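Local coordinates for protein DTDP-4-dehydrorhamnose reductase, rfbD ortholog (Clostridium acetobutylicum, PDB 1VL0) that probably catalyses the NAD(P)H-dependent reduction of dTDP-6-deoxy-L-lyxo-4-hexulose to dTDP-L-rhamnose, the reductase step of dTDP-L-rhamnose biosynthesis, at residues 125-130 / 265-270; 216-221 / 274-279. All blocks are in the same frame, centred on the assembly; numbering follows the deposited sequence.

Interaction 1: residues 125-130 / 265-270; sequences ITEFDE and NYMLEL
Glu127 meets Tyr266 and Met267 where a type I beta turn, Thr126 to Asp129, faces the first turn of the short helix 266-270 in this extended short-chain dehydrogenase/reductase fold. A turn about the CB-CG bond (chi2 87°) bends its chain and carries the carboxylate obliquely across Met267 CB and CG. Glu127 OE2 accepts from Met267 N at 3.1 Å, a fairly straight bond (159°) in which the amide lies above the carboxylate plane. A water 2.6 Å from Glu127 OE2 donates to that oxygen and accepts from Leu268 N, while His217 N supplies a further bond to the same atom. A carboxylate suits this place: amides of a helix's first turn have no carbonyl of the preceding turn to bind, and the positive end of the helix would probably favour the ionised acid. The other oxygen, Glu127 OE1, lies 3.1 Å from Tyr266 CB.

Beyond this polar corner the contact is apolar. The side chains of Phe128 and Tyr266 cross at about a right angle, with Phe128 CE2 3.9 Å from Tyr266 CD2. Leu270 CD1 also sits at the edge of the phenylalanine ring and lies over the centre of one tyrosine face, filling the corner between the two aromatics. Met267, present as selenomethionine, completes a Met-aromatic contact from an oblique direction, its SE 4.8 Å from the Phe128 ring centroid. In the second subunit, Tyr87 stacks on Phe128 and Asp84 bonds the Tyr266 hydroxyl, so the aromatics also serve a subunit interface.

Thr126 runs beside Tyr266, its CG2 3.7 Å from Tyr266 CD2. With chi1 at 84°, its hydroxyl turns back to the local backbone and forms an ST turn: Phe128 N donates to Thr126 OG1 at 3.0 Å.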
loop_
_atom_site.group_PDB
_atom_site.type_symbol
_atom_site.label_atom_id
_atom_site.label_comp_id
_atom_site.label_asym_id
_atom_site.label_seq_id
_atom_site.Cartn_x
_atom_site.Cartn_y
_atom_site.Cartn_z
ATOM N N ILE A 125 1.204 -17.985 12.344
ATOM C CA ILE A 125 1.339 -17.038 11.246
ATOM C C ILE A 125 1.395 -15.667 11.836
ATOM O O ILE A 125 0.543 -15.319 12.633
ATOM C CB ILE A 125 0.144 -17.170 10.303
ATOM C CG1 ILE A 125 0.031 -18.609 9.797
ATOM C CG2 ILE A 125 0.270 -16.233 9.153
ATOM C CD1 ILE A 125 -1.386 -18.894 9.258
ATOM N N THR A 126 2.398 -14.885 11.450
ATOM C CA THR A 126 2.520 -13.507 11.936
ATOM C C THR A 126 1.946 -12.489 10.965
ATOM O O THR A 126 1.661 -12.770 9.818
ATOM C CB THR A 126 3.946 -13.084 12.231
ATOM O OG1 THR A 126 4.573 -12.654 11.030
ATOM C CG2 THR A 126 4.767 -14.176 12.820
ATOM N N GLU A 127 1.776 -11.287 11.476
ATOM C CA GLU A 127 1.262 -10.183 10.690
ATOM C C GLU A 127 2.172 -9.800 9.506
ATOM O O GLU A 127 1.769 -9.031 8.681
ATOM C CB GLU A 127 1.138 -8.973 11.603
ATOM C CG GLU A 127 0.138 -9.122 12.749
ATOM C CD GLU A 127 0.694 -9.755 14.029
ATOM O OE1 GLU A 127 1.714 -10.498 13.977
ATOM O OE2 GLU A 127 0.070 -9.528 15.089
ATOM N N PHE A 128 3.417 -10.299 9.484
ATOM C CA PHE A 128 4.369 -9.991 8.432
ATOM C C PHE A 128 4.427 -11.084 7.359
ATOM O O PHE A 128 5.164 -10.977 6.423
ATOM C CB PHE A 128 5.764 -9.773 9.015
ATOM C CG PHE A 128 5.807 -8.753 10.106
ATOM C CD1 PHE A 128 5.455 -7.446 9.854
ATOM C CD2 PHE A 128 6.132 -9.103 11.396
ATOM C CE1 PHE A 128 5.452 -6.475 10.883
ATOM C CE2 PHE A 128 6.134 -8.152 12.417
ATOM C CZ PHE A 128 5.805 -6.820 12.142
ATOM N N ASP A 129 3.655 -12.138 7.532
ATOM C CA ASP A 129 3.563 -13.189 6.560
ATOM C C ASP A 129 2.653 -12.802 5.397
ATOM O O ASP A 129 1.797 -11.952 5.533
ATOM C CB ASP A 129 3.042 -14.451 7.248
ATOM C CG ASP A 129 4.081 -15.082 8.158
ATOM O OD1 ASP A 129 5.289 -14.896 7.884
ATOM O OD2 ASP A 129 3.784 -15.766 9.141
ATOM N N GLU A 130 2.812 -13.457 4.251
ATOM C CA GLU A 130 2.033 -13.057 3.094
ATOM C C GLU A 130 0.637 -13.661 2.988
ATOM O O GLU A 130 0.392 -14.834 3.246
ATOM C CB GLU A 130 2.840 -13.219 1.804
ATOM C CG GLU A 130 2.736 -14.505 1.024
ATOM C CD GLU A 130 3.480 -14.379 -0.330
ATOM O OE1 GLU A 130 3.082 -13.517 -1.177
ATOM O OE2 GLU A 130 4.482 -15.122 -0.535
ATOM N N ASN A 265 0.060 -13.938 17.787
ATOM C CA ASN A 265 -0.211 -12.586 18.179
ATOM C C ASN A 265 1.121 -11.853 18.338
ATOM O O ASN A 265 1.430 -11.267 19.417
ATOM C CB ASN A 265 -0.977 -12.523 19.516
ATOM C CG ASN A 265 -2.442 -12.979 19.450
ATOM O OD1 ASN A 265 -2.926 -13.601 18.505
ATOM N ND2 ASN A 265 -3.133 -12.710 20.506
ATOM N N TYR A 266 1.870 -11.774 17.238
ATOM C CA TYR A 266 3.275 -11.277 17.230
ATOM C C TYR A 266 3.401 -9.781 17.483
ATOM O O TYR A 266 4.239 -9.314 18.238
ATOM C CB TYR A 266 3.908 -11.655 15.913
ATOM C CG TYR A 266 5.411 -11.665 15.883
ATOM C CD1 TYR A 266 6.164 -12.071 16.958
ATOM C CD2 TYR A 266 6.086 -11.260 14.728
ATOM C CE1 TYR A 266 7.574 -12.065 16.891
ATOM C CE2 TYR A 266 7.432 -11.240 14.649
ATOM C CZ TYR A 266 8.187 -11.658 15.737
ATOM O OH TYR A 266 9.558 -11.642 15.601
HETATM N N MSE A 267 2.514 -9.011 16.902
HETATM C CA MSE A 267 2.571 -7.548 17.116
HETATM C C MSE A 267 2.274 -7.170 18.531
HETATM O O MSE A 267 2.839 -6.194 19.062
HETATM C CB MSE A 267 1.599 -6.841 16.171
HETATM C CG MSE A 267 2.120 -6.775 14.754
HETATM SE SE MSE A 267 3.474 -5.337 14.608
HETATM C CE MSE A 267 2.340 -3.790 14.978
ATOM N N LEU A 268 1.369 -7.901 19.167
ATOM C CA LEU A 268 1.153 -7.712 20.603
ATOM C C LEU A 268 2.380 -8.056 21.431
ATOM O O LEU A 268 2.806 -7.269 22.298
ATOM C CB LEU A 268 -0.060 -8.495 21.068
ATOM C CG LEU A 268 -1.412 -7.909 20.652
ATOM C CD1 LEU A 268 -2.530 -8.860 21.089
ATOM C CD2 LEU A 268 -1.655 -6.508 21.229
ATOM N N GLU A 269 2.982 -9.201 21.130
ATOM C CA GLU A 269 4.219 -9.632 21.784
ATOM C C GLU A 269 5.363 -8.633 21.616
ATOM O O GLU A 269 6.126 -8.394 22.528
ATOM C CB GLU A 269 4.668 -10.972 21.217
ATOM C CG GLU A 269 3.770 -12.149 21.556
ATOM C CD GLU A 269 4.194 -13.448 20.802
ATOM O OE1 GLU A 269 5.212 -13.448 20.119
ATOM O OE2 GLU A 269 3.499 -14.481 20.889
ATOM N N LEU A 270 5.474 -8.049 20.430
ATOM C CA LEU A 270 6.548 -7.120 20.125
ATOM C C LEU A 270 6.287 -5.699 20.638
ATOM O O LEU A 270 7.192 -4.876 20.574
ATOM C CB LEU A 270 6.749 -7.034 18.608
ATOM C CG LEU A 270 7.232 -8.236 17.793
ATOM C CD1 LEU A 270 7.165 -7.866 16.323
ATOM C CD2 LEU A 270 8.618 -8.626 18.199
HETATM O O HOH W 1 -0.716 -9.386 17.591
#

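Interaction 2: residues 216-221 / 274-279; sequences FHCTCK and DITREW
Lys221 and Glu278 form a single beta bridge, joining the loop that follows strand 214-217 to the loop leading into helix 279-290. Both backbone bonds belong to Lys221: its N donates to Arg277 O at 2.9 Å, and its O accepts from Trp279 N at 3.1 Å.

Lys221 has by far the most surface buried. A long, flexible chain fits here, because it must pass Thr276 before its charge finds a partner. It runs nearly extended as far as CE and bends at the last torsion (chi4 -52°), bringing one ammonium group to both the backbone carbonyl and the carboxylate of Asp274. Lys221 NZ donates to Asp274 O at 2.9 Å, approaching from above the carbonyl plane, and forms a salt bridge with Asp274 OD2 at 3.2 Å. Glu278 crosses the lysine chain at about a right angle, its carboxylate beside the methylenes.

Thr276 is the buried counterpart, and both its branches are used. Its hydroxyl donates to Asp274 OD1 at 2.7 Å, on the syn side but tilted out of the carboxylate plane, while its backbone N reaches the same oxygen from the same face, closing an Asx turn. With Asn265 ND2, three donors converge on Asp274 OD1, which would restrict rotation of the carboxylate whose OD2 faces the lysine. The methyl serves the apolar side: Thr276 CG2 lies 3.8 Å from Cys218 SG.

The small Cys220 side chain packs against the opposing backbone at Arg277 and Trp279, its CB 4.0 Å from Trp279 CB. The Arg277 guanidinium forms salt bridges with Glu285 and Asp199, tying the loop to helices 279-290 and 197-210. Trp279 instead turns its indole towards Thr193 and Pro194 of strand 191-196, leaving Lys221 O in the ring plane at the indole edge, 3.5 Å from Trp279 CD1.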
loop_
_atom_site.group_PDB
_atom_site.type_symbol
_atom_site.label_atom_id
_atom_site.label_comp_id
_atom_site.label_asym_id
_atom_site.label_seq_id
_atom_site.Cartn_x
_atom_site.Cartn_y
_atom_site.Cartn_z
ATOM N N PHE A 216 -2.843 -6.199 13.693
ATOM C CA PHE A 216 -2.628 -7.142 14.792
ATOM C C PHE A 216 -3.392 -8.431 14.554
ATOM O O PHE A 216 -4.535 -8.385 14.194
ATOM C CB PHE A 216 -3.117 -6.562 16.120
ATOM C CG PHE A 216 -2.399 -5.293 16.511
ATOM C CD1 PHE A 216 -2.778 -4.075 15.961
ATOM C CD2 PHE A 216 -1.293 -5.335 17.352
ATOM C CE1 PHE A 216 -2.066 -2.831 16.327
ATOM C CE2 PHE A 216 -0.608 -4.139 17.691
ATOM C CZ PHE A 216 -0.978 -2.929 17.154
ATOM N N HIS A 217 -2.773 -9.548 14.867
ATOM C CA HIS A 217 -3.470 -10.809 15.107
ATOM C C HIS A 217 -3.925 -10.888 16.557
ATOM O O HIS A 217 -3.227 -10.471 17.484
ATOM C CB HIS A 217 -2.521 -11.977 14.810
ATOM C CG HIS A 217 -2.198 -12.120 13.362
ATOM N ND1 HIS A 217 -1.241 -13.004 12.890
ATOM C CD2 HIS A 217 -2.670 -11.454 12.281
ATOM C CE1 HIS A 217 -1.200 -12.913 11.572
ATOM N NE2 HIS A 217 -2.036 -11.972 11.180
ATOM N N CYS A 218 -5.149 -11.378 16.755
ATOM C CA CYS A 218 -5.725 -11.521 18.081
ATOM C C CYS A 218 -6.615 -12.747 18.164
ATOM O O CYS A 218 -7.840 -12.659 17.950
ATOM C CB CYS A 218 -6.531 -10.281 18.466
ATOM S SG CYS A 218 -7.037 -10.455 20.181
ATOM N N THR A 219 -5.972 -13.898 18.405
ATOM C CA THR A 219 -6.636 -15.075 18.881
ATOM C C THR A 219 -6.105 -15.437 20.304
ATOM O O THR A 219 -5.062 -14.944 20.767
ATOM C CB THR A 219 -6.435 -16.261 17.916
ATOM O OG1 THR A 219 -5.037 -16.557 17.767
ATOM C CG2 THR A 219 -6.917 -15.914 16.537
ATOM N N CYS A 220 -6.833 -16.337 20.966
ATOM C CA CYS A 220 -6.409 -16.822 22.255
ATOM C C CYS A 220 -5.085 -17.597 22.131
ATOM O O CYS A 220 -4.664 -17.980 21.032
ATOM C CB CYS A 220 -7.545 -17.636 22.942
ATOM S SG CYS A 220 -8.890 -16.612 23.721
ATOM N N LYS A 221 -4.391 -17.788 23.250
ATOM C CA LYS A 221 -3.120 -18.532 23.218
ATOM C C LYS A 221 -3.351 -20.003 23.007
ATOM O O LYS A 221 -4.398 -20.538 23.392
ATOM C CB LYS A 221 -2.334 -18.321 24.497
ATOM C CG LYS A 221 -1.952 -16.902 24.795
ATOM C CD LYS A 221 -1.152 -16.901 26.102
ATOM C CE LYS A 221 -1.050 -15.583 26.814
ATOM N NZ LYS A 221 -0.614 -14.604 25.951
ATOM N N ASP A 274 0.857 -9.480 24.718
ATOM C CA ASP A 274 -0.224 -10.397 24.373
ATOM C C ASP A 274 -1.069 -10.743 25.608
ATOM O O ASP A 274 -0.811 -11.712 26.318
ATOM C CB ASP A 274 0.299 -11.672 23.732
ATOM C CG ASP A 274 -0.848 -12.596 23.277
ATOM O OD1 ASP A 274 -2.028 -12.122 23.325
ATOM O OD2 ASP A 274 -0.684 -13.759 22.829
ATOM N N ILE A 275 -2.093 -9.941 25.850
ATOM C CA ILE A 275 -2.967 -10.129 26.988
ATOM C C ILE A 275 -4.030 -11.186 26.826
ATOM O O ILE A 275 -4.822 -11.357 27.713
ATOM C CB ILE A 275 -3.615 -8.788 27.366
ATOM C CG1 ILE A 275 -4.470 -8.213 26.220
ATOM C CG2 ILE A 275 -2.529 -7.789 27.781
ATOM C CD1 ILE A 275 -5.499 -7.229 26.693
ATOM N N THR A 276 -4.093 -11.888 25.693
ATOM C CA THR A 276 -5.085 -12.951 25.545
ATOM C C THR A 276 -4.753 -14.108 26.473
ATOM O O THR A 276 -3.630 -14.268 26.907
ATOM C CB THR A 276 -5.210 -13.498 24.116
ATOM O OG1 THR A 276 -3.942 -14.004 23.648
ATOM C CG2 THR A 276 -5.593 -12.417 23.157
ATOM N N ARG A 277 -5.757 -14.917 26.766
ATOM C CA ARG A 277 -5.566 -16.037 27.645
ATOM C C ARG A 277 -5.497 -17.308 26.842
ATOM O O ARG A 277 -5.854 -17.356 25.666
ATOM C CB ARG A 277 -6.724 -16.135 28.650
ATOM C CG ARG A 277 -6.800 -14.975 29.597
ATOM C CD ARG A 277 -8.072 -14.899 30.329
ATOM N NE ARG A 277 -9.182 -14.670 29.419
ATOM C CZ ARG A 277 -10.439 -14.578 29.777
ATOM N NH1 ARG A 277 -10.787 -14.712 31.045
ATOM N NH2 ARG A 277 -11.352 -14.335 28.862
ATOM N N GLU A 278 -5.025 -18.343 27.504
ATOM C CA GLU A 278 -5.023 -19.703 26.945
ATOM C C GLU A 278 -6.464 -20.069 26.595
ATOM O O GLU A 278 -7.395 -19.773 27.350
ATOM C CB GLU A 278 -4.488 -20.688 27.997
ATOM C CG GLU A 278 -3.003 -20.597 28.288
ATOM C CD GLU A 278 -2.150 -21.074 27.133
ATOM O OE1 GLU A 278 -2.625 -21.927 26.309
ATOM O OE2 GLU A 278 -0.997 -20.578 27.060
ATOM N N TRP A 279 -6.632 -20.762 25.468
ATOM C CA TRP A 279 -7.937 -20.950 24.916
ATOM C C TRP A 279 -8.859 -21.701 25.866
ATOM O O TRP A 279 -10.011 -21.372 26.003
ATOM C CB TRP A 279 -7.828 -21.607 23.544
ATOM C CG TRP A 279 -7.444 -23.046 23.458
ATOM C CD1 TRP A 279 -6.188 -23.555 23.266
ATOM C CD2 TRP A 279 -8.333 -24.171 23.471
ATOM N NE1 TRP A 279 -6.240 -24.923 23.167
ATOM C CE2 TRP A 279 -7.537 -25.338 23.300
ATOM C CE3 TRP A 279 -9.716 -24.323 23.636
ATOM C CZ2 TRP A 279 -8.085 -26.628 23.287
ATOM C CZ3 TRP A 279 -10.256 -25.558 23.609
ATOM C CH2 TRP A 279 -9.433 -26.730 23.418
#

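How the interactions relate
The segments alternate along the chain: 125-130, 216-221, 265-270, 274-279. Interaction 1 therefore opens before interaction 2 and closes between its two halves, and the contact centres lie 12 Å apart on the same side of the chain's centre. The end of strand 214-217 of the main mixed sheet and the loop after it belong to interaction 2 and also touch both segments of interaction 1; there Asn265 ND2 probably bonds Thr219 O. Interaction 1 extends into the interface with the second subunit, whereas no other protein chain touches interaction 2. Together they gather the 125-130 turn, helix 266-270 and the start of helix 279-290 round the end of this strand, with the Thr219 side chain about 8 Å from the bound dinucleotide.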